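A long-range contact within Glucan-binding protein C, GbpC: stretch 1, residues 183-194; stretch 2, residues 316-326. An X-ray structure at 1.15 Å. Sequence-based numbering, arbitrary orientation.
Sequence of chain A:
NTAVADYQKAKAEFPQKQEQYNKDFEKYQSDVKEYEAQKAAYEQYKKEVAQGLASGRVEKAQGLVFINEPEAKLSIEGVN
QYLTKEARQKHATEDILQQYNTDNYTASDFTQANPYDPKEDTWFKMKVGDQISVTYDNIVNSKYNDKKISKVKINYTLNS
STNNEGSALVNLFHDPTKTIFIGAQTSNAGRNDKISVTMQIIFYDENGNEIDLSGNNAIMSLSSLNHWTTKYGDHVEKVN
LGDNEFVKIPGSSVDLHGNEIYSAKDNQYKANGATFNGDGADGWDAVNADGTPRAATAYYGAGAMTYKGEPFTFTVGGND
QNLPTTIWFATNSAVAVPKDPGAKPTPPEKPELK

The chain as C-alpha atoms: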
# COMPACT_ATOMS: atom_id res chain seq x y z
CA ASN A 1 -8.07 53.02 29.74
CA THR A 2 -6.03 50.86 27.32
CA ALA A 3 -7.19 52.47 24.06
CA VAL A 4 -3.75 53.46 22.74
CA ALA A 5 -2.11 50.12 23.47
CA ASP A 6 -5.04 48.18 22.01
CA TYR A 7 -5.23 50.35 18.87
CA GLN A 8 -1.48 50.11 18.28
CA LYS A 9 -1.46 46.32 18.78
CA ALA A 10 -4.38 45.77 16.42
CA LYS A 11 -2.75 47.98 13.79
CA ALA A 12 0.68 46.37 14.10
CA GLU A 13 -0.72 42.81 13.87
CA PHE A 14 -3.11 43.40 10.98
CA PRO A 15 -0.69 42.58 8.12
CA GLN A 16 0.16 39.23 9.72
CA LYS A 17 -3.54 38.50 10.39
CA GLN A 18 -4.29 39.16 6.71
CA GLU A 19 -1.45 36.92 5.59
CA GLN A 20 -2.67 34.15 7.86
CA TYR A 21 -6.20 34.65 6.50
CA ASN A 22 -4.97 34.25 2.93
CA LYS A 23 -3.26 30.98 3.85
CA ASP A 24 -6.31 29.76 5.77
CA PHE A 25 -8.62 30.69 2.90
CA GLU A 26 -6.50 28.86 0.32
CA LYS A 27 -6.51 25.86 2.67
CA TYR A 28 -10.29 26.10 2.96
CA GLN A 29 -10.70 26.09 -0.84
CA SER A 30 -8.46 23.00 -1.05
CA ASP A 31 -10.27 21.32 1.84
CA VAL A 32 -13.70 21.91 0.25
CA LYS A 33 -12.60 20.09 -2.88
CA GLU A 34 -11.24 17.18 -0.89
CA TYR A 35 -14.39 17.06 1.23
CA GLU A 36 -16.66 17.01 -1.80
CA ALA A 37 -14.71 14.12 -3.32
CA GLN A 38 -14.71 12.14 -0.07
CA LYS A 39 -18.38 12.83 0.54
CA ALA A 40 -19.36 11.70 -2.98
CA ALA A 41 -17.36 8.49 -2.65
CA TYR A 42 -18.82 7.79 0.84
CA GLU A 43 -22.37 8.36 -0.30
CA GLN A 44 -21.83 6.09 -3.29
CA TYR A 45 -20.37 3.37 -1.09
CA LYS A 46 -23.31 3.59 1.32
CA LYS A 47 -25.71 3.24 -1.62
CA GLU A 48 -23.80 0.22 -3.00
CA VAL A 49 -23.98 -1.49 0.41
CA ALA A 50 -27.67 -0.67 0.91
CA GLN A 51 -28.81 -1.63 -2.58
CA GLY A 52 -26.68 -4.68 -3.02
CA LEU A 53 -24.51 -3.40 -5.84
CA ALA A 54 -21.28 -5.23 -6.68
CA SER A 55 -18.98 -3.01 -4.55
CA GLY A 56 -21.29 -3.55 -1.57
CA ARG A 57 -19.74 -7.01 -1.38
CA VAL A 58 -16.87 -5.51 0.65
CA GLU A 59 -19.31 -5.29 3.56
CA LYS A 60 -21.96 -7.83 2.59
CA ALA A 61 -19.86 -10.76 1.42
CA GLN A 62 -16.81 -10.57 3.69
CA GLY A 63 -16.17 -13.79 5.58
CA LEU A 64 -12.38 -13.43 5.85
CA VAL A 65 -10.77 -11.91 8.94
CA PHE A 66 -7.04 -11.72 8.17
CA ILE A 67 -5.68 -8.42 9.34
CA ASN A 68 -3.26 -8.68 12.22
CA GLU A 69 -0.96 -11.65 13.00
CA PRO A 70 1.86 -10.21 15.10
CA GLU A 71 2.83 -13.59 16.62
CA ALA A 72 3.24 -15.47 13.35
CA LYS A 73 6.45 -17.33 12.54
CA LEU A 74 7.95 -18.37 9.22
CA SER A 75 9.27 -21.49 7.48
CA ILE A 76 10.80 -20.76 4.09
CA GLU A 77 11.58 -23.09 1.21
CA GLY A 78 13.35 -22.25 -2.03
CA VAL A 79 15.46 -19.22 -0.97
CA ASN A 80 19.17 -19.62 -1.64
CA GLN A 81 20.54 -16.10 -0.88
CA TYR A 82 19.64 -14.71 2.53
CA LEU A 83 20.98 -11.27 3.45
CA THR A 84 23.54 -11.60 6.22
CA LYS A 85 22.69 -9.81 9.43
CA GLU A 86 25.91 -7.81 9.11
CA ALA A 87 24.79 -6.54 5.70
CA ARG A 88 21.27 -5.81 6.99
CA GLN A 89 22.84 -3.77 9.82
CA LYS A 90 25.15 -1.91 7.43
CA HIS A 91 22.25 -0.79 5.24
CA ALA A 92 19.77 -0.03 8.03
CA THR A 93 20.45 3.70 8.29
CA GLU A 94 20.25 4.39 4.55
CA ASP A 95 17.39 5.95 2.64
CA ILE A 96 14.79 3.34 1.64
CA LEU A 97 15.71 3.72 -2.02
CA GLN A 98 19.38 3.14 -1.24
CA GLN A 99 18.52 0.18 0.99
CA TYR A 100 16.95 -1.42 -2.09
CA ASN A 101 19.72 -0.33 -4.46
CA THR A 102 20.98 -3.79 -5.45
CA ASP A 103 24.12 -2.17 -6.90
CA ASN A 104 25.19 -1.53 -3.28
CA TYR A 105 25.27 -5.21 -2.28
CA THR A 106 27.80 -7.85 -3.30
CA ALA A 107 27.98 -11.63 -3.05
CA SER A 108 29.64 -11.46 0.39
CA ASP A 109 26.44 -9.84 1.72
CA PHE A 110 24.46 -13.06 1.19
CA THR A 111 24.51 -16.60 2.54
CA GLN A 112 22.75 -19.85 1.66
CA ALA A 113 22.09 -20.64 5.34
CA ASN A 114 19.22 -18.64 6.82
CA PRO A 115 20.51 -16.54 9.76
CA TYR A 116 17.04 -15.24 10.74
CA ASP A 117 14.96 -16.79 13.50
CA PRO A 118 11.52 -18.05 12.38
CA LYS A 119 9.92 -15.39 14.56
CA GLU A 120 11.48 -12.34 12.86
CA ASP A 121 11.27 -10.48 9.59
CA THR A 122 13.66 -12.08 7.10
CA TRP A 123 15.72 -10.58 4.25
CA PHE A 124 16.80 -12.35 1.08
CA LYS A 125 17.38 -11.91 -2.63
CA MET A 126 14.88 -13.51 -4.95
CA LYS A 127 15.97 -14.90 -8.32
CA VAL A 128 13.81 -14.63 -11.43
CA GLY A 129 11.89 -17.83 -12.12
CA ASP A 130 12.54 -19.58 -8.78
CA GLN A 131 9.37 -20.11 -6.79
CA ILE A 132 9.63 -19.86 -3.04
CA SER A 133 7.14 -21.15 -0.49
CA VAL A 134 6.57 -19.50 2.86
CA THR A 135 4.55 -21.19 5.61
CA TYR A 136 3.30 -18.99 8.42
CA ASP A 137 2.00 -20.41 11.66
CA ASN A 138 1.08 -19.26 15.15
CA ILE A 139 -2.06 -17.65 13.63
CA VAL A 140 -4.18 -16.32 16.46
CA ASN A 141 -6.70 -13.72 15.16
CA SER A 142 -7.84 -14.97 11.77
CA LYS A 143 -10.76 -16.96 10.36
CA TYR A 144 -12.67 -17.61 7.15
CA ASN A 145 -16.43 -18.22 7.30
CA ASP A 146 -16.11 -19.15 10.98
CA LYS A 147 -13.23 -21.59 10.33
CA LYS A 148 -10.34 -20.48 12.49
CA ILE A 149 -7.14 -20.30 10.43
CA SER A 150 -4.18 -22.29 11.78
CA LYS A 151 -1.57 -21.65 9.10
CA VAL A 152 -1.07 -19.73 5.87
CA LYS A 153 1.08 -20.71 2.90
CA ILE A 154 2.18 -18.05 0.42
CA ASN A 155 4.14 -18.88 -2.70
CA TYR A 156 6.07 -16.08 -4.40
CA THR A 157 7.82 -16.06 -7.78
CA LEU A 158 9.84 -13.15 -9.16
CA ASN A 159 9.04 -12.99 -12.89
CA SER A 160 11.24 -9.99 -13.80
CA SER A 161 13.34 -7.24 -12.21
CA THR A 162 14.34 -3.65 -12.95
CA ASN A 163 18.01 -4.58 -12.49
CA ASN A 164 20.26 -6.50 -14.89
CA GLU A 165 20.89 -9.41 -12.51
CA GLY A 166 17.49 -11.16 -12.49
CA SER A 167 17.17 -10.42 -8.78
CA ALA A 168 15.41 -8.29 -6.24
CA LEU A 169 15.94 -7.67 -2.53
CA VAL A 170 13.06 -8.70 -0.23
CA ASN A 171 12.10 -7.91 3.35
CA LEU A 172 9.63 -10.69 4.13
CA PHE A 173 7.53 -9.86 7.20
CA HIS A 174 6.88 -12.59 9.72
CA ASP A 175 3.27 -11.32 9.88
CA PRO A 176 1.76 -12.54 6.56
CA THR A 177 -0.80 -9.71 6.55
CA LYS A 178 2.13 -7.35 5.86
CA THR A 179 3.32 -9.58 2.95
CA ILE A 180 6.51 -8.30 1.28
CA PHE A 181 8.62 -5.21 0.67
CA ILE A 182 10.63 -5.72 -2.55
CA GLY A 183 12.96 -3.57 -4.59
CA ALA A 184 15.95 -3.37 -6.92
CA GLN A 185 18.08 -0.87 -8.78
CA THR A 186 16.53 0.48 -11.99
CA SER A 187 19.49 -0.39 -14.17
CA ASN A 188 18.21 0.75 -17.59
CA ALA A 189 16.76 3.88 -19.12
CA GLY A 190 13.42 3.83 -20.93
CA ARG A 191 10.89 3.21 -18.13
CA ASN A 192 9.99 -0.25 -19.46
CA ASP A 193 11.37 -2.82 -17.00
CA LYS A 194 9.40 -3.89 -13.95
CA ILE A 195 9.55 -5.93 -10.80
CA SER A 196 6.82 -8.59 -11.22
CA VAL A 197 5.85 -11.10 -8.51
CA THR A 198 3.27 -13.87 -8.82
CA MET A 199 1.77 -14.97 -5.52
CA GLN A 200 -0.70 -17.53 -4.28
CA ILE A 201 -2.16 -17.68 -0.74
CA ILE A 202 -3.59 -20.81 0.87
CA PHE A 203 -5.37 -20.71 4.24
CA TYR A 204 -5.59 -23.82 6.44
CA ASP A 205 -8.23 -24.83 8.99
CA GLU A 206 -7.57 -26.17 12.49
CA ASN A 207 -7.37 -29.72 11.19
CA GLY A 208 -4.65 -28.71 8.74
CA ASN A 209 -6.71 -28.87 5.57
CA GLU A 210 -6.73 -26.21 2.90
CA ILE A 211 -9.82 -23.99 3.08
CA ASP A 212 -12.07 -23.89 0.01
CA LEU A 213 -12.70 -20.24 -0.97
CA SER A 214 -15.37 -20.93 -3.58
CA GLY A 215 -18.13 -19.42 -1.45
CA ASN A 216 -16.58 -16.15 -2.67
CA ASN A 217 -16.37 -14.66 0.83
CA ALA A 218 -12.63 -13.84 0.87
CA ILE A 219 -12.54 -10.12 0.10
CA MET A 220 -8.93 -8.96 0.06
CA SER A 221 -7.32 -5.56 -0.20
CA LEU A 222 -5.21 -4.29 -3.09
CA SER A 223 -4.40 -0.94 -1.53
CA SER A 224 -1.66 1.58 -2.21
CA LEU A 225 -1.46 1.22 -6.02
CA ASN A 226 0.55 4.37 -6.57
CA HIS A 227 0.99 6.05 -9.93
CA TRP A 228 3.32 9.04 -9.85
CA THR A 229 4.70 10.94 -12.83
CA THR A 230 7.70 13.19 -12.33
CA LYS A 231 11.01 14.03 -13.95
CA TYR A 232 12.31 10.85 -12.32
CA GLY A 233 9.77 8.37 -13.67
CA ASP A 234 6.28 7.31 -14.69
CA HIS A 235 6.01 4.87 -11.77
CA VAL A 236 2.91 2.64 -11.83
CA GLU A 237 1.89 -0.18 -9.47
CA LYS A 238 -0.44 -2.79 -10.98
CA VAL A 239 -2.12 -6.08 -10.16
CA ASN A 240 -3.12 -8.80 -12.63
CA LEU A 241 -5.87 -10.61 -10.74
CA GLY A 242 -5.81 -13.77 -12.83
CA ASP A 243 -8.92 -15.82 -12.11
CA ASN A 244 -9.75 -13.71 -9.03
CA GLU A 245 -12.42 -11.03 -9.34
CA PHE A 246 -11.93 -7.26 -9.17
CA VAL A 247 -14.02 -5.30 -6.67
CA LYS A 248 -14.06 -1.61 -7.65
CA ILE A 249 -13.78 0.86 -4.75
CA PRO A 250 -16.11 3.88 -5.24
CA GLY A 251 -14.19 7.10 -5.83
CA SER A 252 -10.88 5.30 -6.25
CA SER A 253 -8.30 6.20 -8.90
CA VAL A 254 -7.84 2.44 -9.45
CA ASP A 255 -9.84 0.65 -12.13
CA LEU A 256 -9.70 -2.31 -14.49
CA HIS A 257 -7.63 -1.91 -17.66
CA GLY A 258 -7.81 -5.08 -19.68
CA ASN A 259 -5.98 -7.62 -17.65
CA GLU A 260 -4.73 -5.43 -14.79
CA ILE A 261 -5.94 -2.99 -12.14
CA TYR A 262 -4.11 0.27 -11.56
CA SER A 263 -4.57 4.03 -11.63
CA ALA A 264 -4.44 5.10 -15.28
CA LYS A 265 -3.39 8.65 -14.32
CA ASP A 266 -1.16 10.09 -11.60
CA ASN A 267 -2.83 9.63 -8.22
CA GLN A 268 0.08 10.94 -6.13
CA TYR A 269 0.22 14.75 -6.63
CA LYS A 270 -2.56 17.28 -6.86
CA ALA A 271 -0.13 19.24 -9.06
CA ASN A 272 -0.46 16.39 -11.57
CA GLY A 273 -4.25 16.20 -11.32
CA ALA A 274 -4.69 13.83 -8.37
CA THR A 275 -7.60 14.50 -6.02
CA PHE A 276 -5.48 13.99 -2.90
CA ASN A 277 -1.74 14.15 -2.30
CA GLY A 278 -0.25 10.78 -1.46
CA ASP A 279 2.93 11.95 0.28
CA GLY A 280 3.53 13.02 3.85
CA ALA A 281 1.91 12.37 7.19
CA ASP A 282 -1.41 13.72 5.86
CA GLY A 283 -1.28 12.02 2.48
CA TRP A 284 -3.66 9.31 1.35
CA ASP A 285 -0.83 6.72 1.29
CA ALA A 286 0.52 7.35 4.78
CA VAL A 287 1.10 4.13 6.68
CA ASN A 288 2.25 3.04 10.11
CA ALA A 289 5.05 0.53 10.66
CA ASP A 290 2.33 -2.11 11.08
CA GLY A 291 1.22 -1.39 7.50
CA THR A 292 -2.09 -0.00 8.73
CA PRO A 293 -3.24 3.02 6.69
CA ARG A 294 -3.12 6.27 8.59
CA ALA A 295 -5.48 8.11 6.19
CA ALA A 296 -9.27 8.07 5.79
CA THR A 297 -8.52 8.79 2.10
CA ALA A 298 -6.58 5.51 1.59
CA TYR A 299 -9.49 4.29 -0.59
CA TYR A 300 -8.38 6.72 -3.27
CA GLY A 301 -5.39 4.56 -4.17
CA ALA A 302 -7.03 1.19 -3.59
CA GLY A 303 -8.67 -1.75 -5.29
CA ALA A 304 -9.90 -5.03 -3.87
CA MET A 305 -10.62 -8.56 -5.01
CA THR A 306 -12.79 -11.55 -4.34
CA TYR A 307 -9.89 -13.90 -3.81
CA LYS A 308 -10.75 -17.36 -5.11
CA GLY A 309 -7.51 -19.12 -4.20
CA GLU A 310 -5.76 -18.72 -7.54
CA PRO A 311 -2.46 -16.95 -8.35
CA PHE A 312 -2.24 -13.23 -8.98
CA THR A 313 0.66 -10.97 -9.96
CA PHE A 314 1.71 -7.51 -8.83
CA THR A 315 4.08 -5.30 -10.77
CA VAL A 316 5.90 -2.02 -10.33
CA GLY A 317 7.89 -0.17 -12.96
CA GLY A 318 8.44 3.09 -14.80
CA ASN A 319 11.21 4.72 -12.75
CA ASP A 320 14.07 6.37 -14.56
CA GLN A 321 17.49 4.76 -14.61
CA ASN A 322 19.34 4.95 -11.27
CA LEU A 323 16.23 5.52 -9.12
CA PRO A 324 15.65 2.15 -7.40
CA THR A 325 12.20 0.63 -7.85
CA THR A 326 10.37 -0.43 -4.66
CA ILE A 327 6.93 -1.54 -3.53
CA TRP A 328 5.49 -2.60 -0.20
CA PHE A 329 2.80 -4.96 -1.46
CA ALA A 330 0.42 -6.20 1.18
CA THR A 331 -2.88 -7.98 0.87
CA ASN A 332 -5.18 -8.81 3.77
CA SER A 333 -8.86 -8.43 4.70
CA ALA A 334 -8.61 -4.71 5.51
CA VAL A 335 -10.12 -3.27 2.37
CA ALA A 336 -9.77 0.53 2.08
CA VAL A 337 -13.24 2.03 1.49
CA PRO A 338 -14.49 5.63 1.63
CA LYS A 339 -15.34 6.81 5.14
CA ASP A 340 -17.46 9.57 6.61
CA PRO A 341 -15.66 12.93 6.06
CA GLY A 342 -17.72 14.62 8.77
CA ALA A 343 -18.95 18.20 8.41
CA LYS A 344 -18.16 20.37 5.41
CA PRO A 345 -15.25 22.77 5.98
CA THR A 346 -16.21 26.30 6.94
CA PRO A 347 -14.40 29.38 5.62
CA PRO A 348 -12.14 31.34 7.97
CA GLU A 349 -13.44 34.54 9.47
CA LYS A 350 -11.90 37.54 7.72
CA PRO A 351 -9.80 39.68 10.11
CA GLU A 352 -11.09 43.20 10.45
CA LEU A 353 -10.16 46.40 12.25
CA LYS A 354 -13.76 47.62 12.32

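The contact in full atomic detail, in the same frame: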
# COMPACT_ATOMS: atom_id res chain seq x y z
N GLY A 183 12.42 -4.63 -3.77
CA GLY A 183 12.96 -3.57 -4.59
C GLY A 183 14.25 -3.98 -5.26
O GLY A 183 14.86 -5.00 -4.92
N ALA A 184 14.70 -3.14 -6.20
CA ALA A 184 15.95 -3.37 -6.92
C ALA A 184 16.37 -2.06 -7.55
O ALA A 184 15.58 -1.15 -7.73
CB ALA A 184 15.74 -4.40 -8.01
N GLN A 185 17.66 -2.00 -7.94
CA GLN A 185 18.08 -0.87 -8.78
C GLN A 185 17.26 -0.86 -10.07
O GLN A 185 16.82 -1.92 -10.55
CB GLN A 185 19.58 -1.01 -9.10
CG GLN A 185 20.15 0.09 -10.02
CD GLN A 185 19.99 1.51 -9.43
OE1 GLN A 185 18.88 2.08 -9.40
NE2 GLN A 185 21.11 2.13 -9.04
N THR A 186 17.07 0.35 -10.64
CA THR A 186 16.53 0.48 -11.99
C THR A 186 17.74 0.68 -12.89
O THR A 186 18.29 1.78 -13.00
CB THR A 186 15.57 1.66 -12.08
OG1 THR A 186 14.57 1.52 -11.07
CG2 THR A 186 14.87 1.70 -13.45
N SER A 187 18.20 -0.41 -13.50
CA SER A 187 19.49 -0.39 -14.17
C SER A 187 19.45 0.28 -15.54
O SER A 187 20.50 0.73 -16.00
CB SER A 187 20.00 -1.82 -14.34
OG SER A 187 20.19 -2.42 -13.08
N ASN A 188 18.30 0.28 -16.20
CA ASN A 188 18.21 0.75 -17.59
C ASN A 188 17.33 1.97 -17.71
O ASN A 188 16.42 2.16 -16.92
CB ASN A 188 17.65 -0.37 -18.43
CG ASN A 188 18.45 -1.63 -18.30
OD1 ASN A 188 19.68 -1.62 -18.45
ND2 ASN A 188 17.79 -2.74 -18.00
N ALA A 189 17.64 2.80 -18.72
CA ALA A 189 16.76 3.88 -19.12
C ALA A 189 15.57 3.34 -19.92
O ALA A 189 15.58 2.21 -20.39
CB ALA A 189 17.55 4.85 -20.01
N GLY A 190 14.54 4.16 -20.06
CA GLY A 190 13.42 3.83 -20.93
C GLY A 190 12.14 3.43 -20.23
O GLY A 190 11.14 3.19 -20.93
N ARG A 191 12.14 3.32 -18.91
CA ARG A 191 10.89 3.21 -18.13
C ARG A 191 10.11 1.92 -18.40
O ARG A 191 8.94 1.84 -18.03
CB ARG A 191 10.00 4.45 -18.29
CG ARG A 191 10.67 5.71 -17.82
CD ARG A 191 9.75 6.88 -17.96
NE ARG A 191 10.36 8.09 -17.37
CZ ARG A 191 9.79 9.28 -17.27
NH1 ARG A 191 8.55 9.45 -17.75
NH2 ARG A 191 10.44 10.27 -16.64
N ASN A 192 10.75 0.90 -18.98
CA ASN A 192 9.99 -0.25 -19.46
C ASN A 192 10.32 -1.58 -18.78
O ASN A 192 9.73 -2.60 -19.15
CB ASN A 192 10.10 -0.40 -20.98
CG ASN A 192 9.30 0.65 -21.79
OD1 ASN A 192 9.67 0.95 -22.92
ND2 ASN A 192 8.19 1.18 -21.24
N ASP A 193 11.20 -1.61 -17.81
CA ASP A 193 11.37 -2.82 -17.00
C ASP A 193 10.48 -2.73 -15.77
O ASP A 193 10.03 -1.65 -15.39
CB ASP A 193 12.84 -2.94 -16.58
CG ASP A 193 13.77 -3.11 -17.78
OD1 ASP A 193 13.40 -3.81 -18.77
OD2 ASP A 193 14.87 -2.54 -17.79
N LYS A 194 10.26 -3.88 -15.14
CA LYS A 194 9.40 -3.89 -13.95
C LYS A 194 9.86 -4.99 -13.02
O LYS A 194 10.45 -6.00 -13.45
CB LYS A 194 7.95 -4.08 -14.31
CG LYS A 194 7.62 -5.27 -15.04
CD LYS A 194 6.21 -5.10 -15.70
CE LYS A 194 5.85 -6.38 -16.42
NZ LYS A 194 4.45 -6.37 -16.92
N VAL A 316 5.54 -3.42 -10.51
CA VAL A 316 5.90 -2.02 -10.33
C VAL A 316 7.00 -1.69 -11.31
O VAL A 316 7.98 -2.45 -11.44
CB VAL A 316 6.27 -1.69 -8.86
CG1 VAL A 316 7.40 -2.59 -8.34
CG2 VAL A 316 6.61 -0.23 -8.71
N GLY A 317 6.87 -0.57 -12.00
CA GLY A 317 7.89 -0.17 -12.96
C GLY A 317 7.65 1.25 -13.41
O GLY A 317 6.68 1.89 -13.01
N GLY A 318 8.56 1.75 -14.24
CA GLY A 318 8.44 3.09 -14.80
C GLY A 318 9.42 4.11 -14.26
O GLY A 318 9.45 5.24 -14.77
N ASN A 319 10.21 3.78 -13.24
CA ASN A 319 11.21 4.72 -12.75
C ASN A 319 12.27 4.95 -13.81
O ASN A 319 12.58 4.06 -14.62
CB ASN A 319 11.96 4.13 -11.55
CG ASN A 319 11.15 4.17 -10.28
OD1 ASN A 319 9.90 4.25 -10.33
ND2 ASN A 319 11.78 4.00 -9.15
N ASP A 320 12.89 6.13 -13.76
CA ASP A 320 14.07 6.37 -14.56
C ASP A 320 15.27 5.56 -14.05
O ASP A 320 15.34 5.11 -12.88
CB ASP A 320 14.41 7.86 -14.59
CG ASP A 320 13.47 8.63 -15.52
OD1 ASP A 320 13.03 8.05 -16.54
OD2 ASP A 320 13.21 9.80 -15.27
N GLN A 321 16.23 5.41 -14.95
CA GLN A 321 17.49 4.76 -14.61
C GLN A 321 18.10 5.39 -13.36
O GLN A 321 18.07 6.62 -13.16
CB GLN A 321 18.44 4.94 -15.80
CG GLN A 321 19.72 4.18 -15.65
CD GLN A 321 20.58 4.33 -16.88
OE1 GLN A 321 20.63 5.40 -17.50
NE2 GLN A 321 21.22 3.27 -17.25
N ASN A 322 18.64 4.53 -12.48
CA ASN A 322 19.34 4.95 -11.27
C ASN A 322 18.43 5.38 -10.12
O ASN A 322 18.96 5.76 -9.07
CB ASN A 322 20.44 6.00 -11.52
CG ASN A 322 21.53 5.44 -12.38
OD1 ASN A 322 21.86 4.26 -12.28
ND2 ASN A 322 22.07 6.26 -13.26
N LEU A 323 17.11 5.31 -10.27
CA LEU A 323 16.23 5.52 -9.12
C LEU A 323 15.64 4.17 -8.77
O LEU A 323 14.74 3.68 -9.48
CB LEU A 323 15.12 6.49 -9.52
CG LEU A 323 14.32 6.91 -8.31
CD1 LEU A 323 15.11 7.87 -7.40
CD2 LEU A 323 12.97 7.51 -8.72
N PRO A 324 16.09 3.53 -7.70
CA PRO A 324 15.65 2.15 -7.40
C PRO A 324 14.14 2.04 -7.31
O PRO A 324 13.45 2.96 -6.84
CB PRO A 324 16.33 1.85 -6.05
CG PRO A 324 17.61 2.65 -6.13
CD PRO A 324 17.21 3.95 -6.82
N THR A 325 13.63 0.91 -7.82
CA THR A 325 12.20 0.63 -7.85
C THR A 325 11.84 -0.18 -6.61
O THR A 325 12.48 -1.20 -6.33
CB THR A 325 11.88 -0.22 -9.08
OG1 THR A 325 12.19 0.56 -10.25
CG2 THR A 325 10.41 -0.59 -9.16
N THR A 326 10.82 0.26 -5.87
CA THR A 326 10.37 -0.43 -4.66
C THR A 326 8.86 -0.50 -4.64
O THR A 326 8.18 0.35 -5.20
CB THR A 326 10.84 0.31 -3.40
OG1 THR A 326 10.32 1.64 -3.39
CG2 THR A 326 12.36 0.37 -3.33
O HOH W 1 21.33 4.87 -8.04
O HOH W 2 14.09 3.45 -16.84
O HOH W 3 14.30 6.89 -19.20
O HOH W 4 11.42 1.45 -15.05

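The hydroxyl of Thr186 sits at the heart of this contact, buried between two partners at equal range: its OG1 donates to Leu323 O (2.7 Å) and lies 2.7 Å from Thr325 OG1. Thr186 points toward stretch 2, and its m rotamer (chi1 -54°) places OG1 there while CG2 packs 3.5 Å from both Asn319 O and Asp320 O. Its backbone joins in as well, Thr186 O accepting an almost straight bond from Asn322 N (2.8 Å, 176°). This ties the loop of stretch 1 to the type II turn Asp320-Leu323, which is closed by Leu323 N to Asp320 O (3.2 Å). Inside stretch 2, Asn319 ND2 also reaches Leu323 O (3.0 Å), so that carbonyl serves both stretches.

Beside this centre the two stretches pair as antiparallel strands: Ala184 N bonds Thr325 O (3.0 Å) and Thr325 N bonds Ala184 O (2.8 Å). Gly183 fits against Thr326 because a CB would come 2.8 Å from Thr326 CG2. Gln185 points away at CB, but its side chain folds back, OE1 accepting from Thr186 N (2.8 Å); water 1 links Gln185 NE2 (2.9 Å) to Asn322 O (2.7 Å).

Farther out, extended Gln321 (chi1 and chi2 both t) delivers NE2 to Ser187 O (2.9 Å). Arg191, also extended beyond its m chi1, meets Asp320 edge-on in a two-pronged salt bridge, NE to OD1 2.8 Å and NH2 to OD2 3.1 Å. Water 2 bridges the backbones, accepting from Arg191 N (2.8 Å) and lying 2.8 Å from Asn319 O. Gly317 leaves room for stretch 1: a CB would lie 2.5 Å from Asp193 O. Gly318, whose backbone angles (108/-7) themselves call for glycine, brings its CA within 3.5 Å of Arg191 O in a CA-H...O contact.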